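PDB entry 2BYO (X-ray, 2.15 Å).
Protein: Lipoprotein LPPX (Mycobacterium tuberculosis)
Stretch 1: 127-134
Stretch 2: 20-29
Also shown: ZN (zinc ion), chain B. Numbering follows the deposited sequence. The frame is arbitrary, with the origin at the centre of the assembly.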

# COMPACT_ATOMS: atom_id res chain seq x y z
N GLY A 127 4.91 -9.25 15.93
CA GLY A 127 6.14 -8.82 15.27
C GLY A 127 6.10 -7.31 15.24
O GLY A 127 7.11 -6.66 15.46
N VAL A 128 4.92 -6.76 14.96
CA VAL A 128 4.71 -5.32 15.12
C VAL A 128 4.82 -4.99 16.60
O VAL A 128 4.18 -5.62 17.45
CB VAL A 128 3.34 -4.85 14.57
CG1 VAL A 128 3.14 -3.36 14.83
CG2 VAL A 128 3.25 -5.13 13.08
N THR A 129 5.68 -4.02 16.91
CA THR A 129 5.92 -3.58 18.28
C THR A 129 5.59 -2.10 18.45
O THR A 129 5.38 -1.38 17.48
CB THR A 129 7.38 -3.82 18.70
OG1 THR A 129 8.26 -3.27 17.72
CG2 THR A 129 7.65 -5.30 18.83
N ASN A 130 5.52 -1.68 19.71
CA ASN A 130 5.41 -0.27 20.06
C ASN A 130 4.24 0.42 19.40
O ASN A 130 4.39 1.50 18.84
CB ASN A 130 6.72 0.47 19.74
CG ASN A 130 6.86 1.79 20.52
OD1 ASN A 130 6.05 2.10 21.40
ND2 ASN A 130 7.90 2.56 20.20
N LEU A 131 3.07 -0.23 19.45
CA LEU A 131 1.85 0.37 18.92
C LEU A 131 1.47 1.56 19.79
O LEU A 131 1.45 1.44 20.99
CB LEU A 131 0.70 -0.65 18.88
CG LEU A 131 0.83 -1.75 17.81
CD1 LEU A 131 -0.35 -2.72 17.90
CD2 LEU A 131 0.92 -1.16 16.41
N GLN A 132 1.20 2.70 19.16
CA GLN A 132 0.82 3.91 19.90
C GLN A 132 -0.37 4.57 19.20
O GLN A 132 -0.35 4.80 17.99
CB GLN A 132 1.98 4.91 19.97
CG GLN A 132 3.08 4.56 20.96
CD GLN A 132 4.29 5.50 20.85
OE1 GLN A 132 4.15 6.72 20.66
NE2 GLN A 132 5.49 4.93 20.97
N ALA A 133 -1.40 4.86 19.99
CA ALA A 133 -2.57 5.56 19.50
C ALA A 133 -2.29 7.06 19.57
O ALA A 133 -2.26 7.63 20.65
CB ALA A 133 -3.78 5.18 20.34
N GLN A 134 -2.12 7.69 18.41
CA GLN A 134 -1.71 9.10 18.36
C GLN A 134 -2.88 10.06 18.30
O GLN A 134 -2.69 11.27 18.24
CB GLN A 134 -0.80 9.34 17.16
CG GLN A 134 0.42 8.46 17.07
CD GLN A 134 1.50 8.79 18.08
OE1 GLN A 134 2.56 8.15 18.10
NE2 GLN A 134 1.24 9.78 18.91
ZN ZN B . -4.19 -0.54 25.34
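Stretch 2, residues 20-29: SDPALLAEIR

How do the two backbones lie against each other? Stretch 1 leaves a loop at Gly127 and Val128 and runs as a strand from Thr129 through Gln134, while stretch 2 begins at Ser20 and Asp21 and winds into a helix from Pro22 through Arg29. The helix crosses the strand steeply: the angle between their N-to-C directions is 78°, not far from perpendicular, and the axes approach to 8.5 Å. Along the helix, regular backbone hydrogen bonds begin with Leu25 N to Asp21 O at 2.9 Å and continue to Arg29 N to Leu25 O, also 2.9 Å. The strand is less regular, since Asn130 has phi/psi of 55/47, a left-handed conformation, before Leu131 returns to extended values at -68/130.

Where do the backbones come closest, and what links them there? The shortest CA-to-CA approach is between Thr129 and Ser20, at 5.1 Å, just before the helix starts. No direct hydrogen bond joins the two stretches. Instead, one water bridges them, accepting from Ser20 N at 3.0 Å and from Asn130 N at 3.0 Å. These two nitrogens are 3.9 Å apart, and both are donors, so a shared acceptor suits them better than direct pairing. Ser20 also packs its CB 4.0 Å from Val128 O.

Which side chains hold the helix against the strand? Leu131 is the centre of the contact, buried and with its CA-to-CB bond pointing toward the helix. Its CB lies 3.9 Å from Leu24 CD1, its CD1 reaches 3.7 Å from Leu25 CG, and its CD2 meets Ile28 CD1 at 3.7 Å. One strand leucine thus touches Leu24, Leu25 and Ile28. Leu24 and Ile28 are four positions apart, about one turn, and both point toward the strand, while Leu25 lies to the side. The end of the Leu25 side chain nevertheless comes nearer to the strand; its chi1 of -115° lies between the usual wells. Two residues further along, Ala133 again points toward the helix and places its CB 3.9 Å from Leu24 CD2. Leu24 therefore lies along the strand from Leu131 to Ala133: its CD1 is 3.7 Å from Leu131 O and 3.7 Å from Ala133 N. Thr129, Asn130 and Gln132 point away, and the last two pair with each other through Gln132 NE2 to Asn130 OD1 at 2.9 Å.

How is the start of the helix capped beside the contact? Asp21 occupies the N-cap position. Its OD2 accepts from Leu24 N at 3.0 Å with good geometry, and from Ala23 N at 2.8 Å in a weak bond, so it satisfies amides that have no preceding helical turn to bond to. Its CA-to-CB bond points toward the strand, but the end of the side chain leads away, where OD1 binds the zinc ion at 1.8 Å. The same residue keeps its backbone near the strand, with Asp21 O 4.0 Å from Leu131 CD1.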

# COMPACT_ATOMS: atom_id res chain seq x y z
N SER A 20 2.64 -3.87 21.13
CA SER A 20 1.72 -5.03 20.87
C SER A 20 0.49 -4.98 21.79
O SER A 20 -0.00 -6.00 22.27
CB SER A 20 2.46 -6.36 20.99
OG SER A 20 3.32 -6.35 22.12
N ASP A 21 0.00 -3.76 22.00
CA ASP A 21 -1.21 -3.49 22.73
C ASP A 21 -2.35 -4.25 22.04
O ASP A 21 -2.63 -3.99 20.88
CB ASP A 21 -1.47 -1.98 22.71
CG ASP A 21 -2.74 -1.59 23.42
OD1 ASP A 21 -2.68 -0.80 24.37
OD2 ASP A 21 -3.82 -2.07 23.03
N PRO A 22 -2.96 -5.24 22.72
CA PRO A 22 -4.06 -6.02 22.14
C PRO A 22 -5.22 -5.20 21.57
O PRO A 22 -5.80 -5.59 20.55
CB PRO A 22 -4.52 -6.87 23.31
CG PRO A 22 -3.31 -7.07 24.12
CD PRO A 22 -2.60 -5.75 24.05
N ALA A 23 -5.56 -4.08 22.21
CA ALA A 23 -6.68 -3.26 21.74
C ALA A 23 -6.30 -2.56 20.43
O ALA A 23 -7.07 -2.56 19.48
CB ALA A 23 -7.09 -2.26 22.81
N LEU A 24 -5.08 -2.02 20.36
CA LEU A 24 -4.63 -1.36 19.13
C LEU A 24 -4.40 -2.35 17.99
O LEU A 24 -4.68 -2.06 16.83
CB LEU A 24 -3.36 -0.56 19.37
CG LEU A 24 -3.49 0.50 20.45
CD1 LEU A 24 -2.20 1.28 20.58
CD2 LEU A 24 -4.65 1.43 20.15
N LEU A 25 -3.91 -3.54 18.31
CA LEU A 25 -3.76 -4.58 17.32
C LEU A 25 -5.12 -5.01 16.76
O LEU A 25 -5.26 -5.26 15.57
CB LEU A 25 -3.05 -5.81 17.90
CG LEU A 25 -1.68 -6.16 17.31
CD1 LEU A 25 -1.34 -7.59 17.72
CD2 LEU A 25 -1.63 -6.01 15.80
N ALA A 26 -6.12 -5.09 17.64
CA ALA A 26 -7.46 -5.48 17.25
C ALA A 26 -8.03 -4.48 16.26
O ALA A 26 -8.64 -4.87 15.27
CB ALA A 26 -8.35 -5.59 18.48
N GLU A 27 -7.82 -3.19 16.53
CA GLU A 27 -8.31 -2.13 15.65
C GLU A 27 -7.63 -2.19 14.30
O GLU A 27 -8.28 -1.98 13.27
CB GLU A 27 -8.12 -0.76 16.30
CG GLU A 27 -8.68 0.42 15.51
CD GLU A 27 -10.20 0.40 15.38
OE1 GLU A 27 -10.76 1.35 14.80
OE2 GLU A 27 -10.85 -0.54 15.87
N ILE A 28 -6.32 -2.46 14.27
CA ILE A 28 -5.63 -2.62 12.98
C ILE A 28 -6.17 -3.85 12.22
O ILE A 28 -6.36 -3.79 11.00
CB ILE A 28 -4.10 -2.74 13.13
CG1 ILE A 28 -3.53 -1.47 13.76
CG2 ILE A 28 -3.45 -3.01 11.77
CD1 ILE A 28 -2.12 -1.65 14.28
N ARG A 29 -6.41 -4.95 12.92
CA ARG A 29 -6.99 -6.13 12.27
C ARG A 29 -8.37 -5.85 11.67
O ARG A 29 -8.70 -6.36 10.61
CB ARG A 29 -7.07 -7.32 13.21
CG ARG A 29 -5.80 -8.10 13.29
CD ARG A 29 -5.94 -9.23 14.29
NE ARG A 29 -4.88 -10.23 14.14
CZ ARG A 29 -3.92 -10.48 15.03
NH1 ARG A 29 -3.02 -11.44 14.76
NH2 ARG A 29 -3.83 -9.82 16.19
O HOH W 1 5.45 -3.52 22.08
O HOH W 2 -2.96 0.22 27.17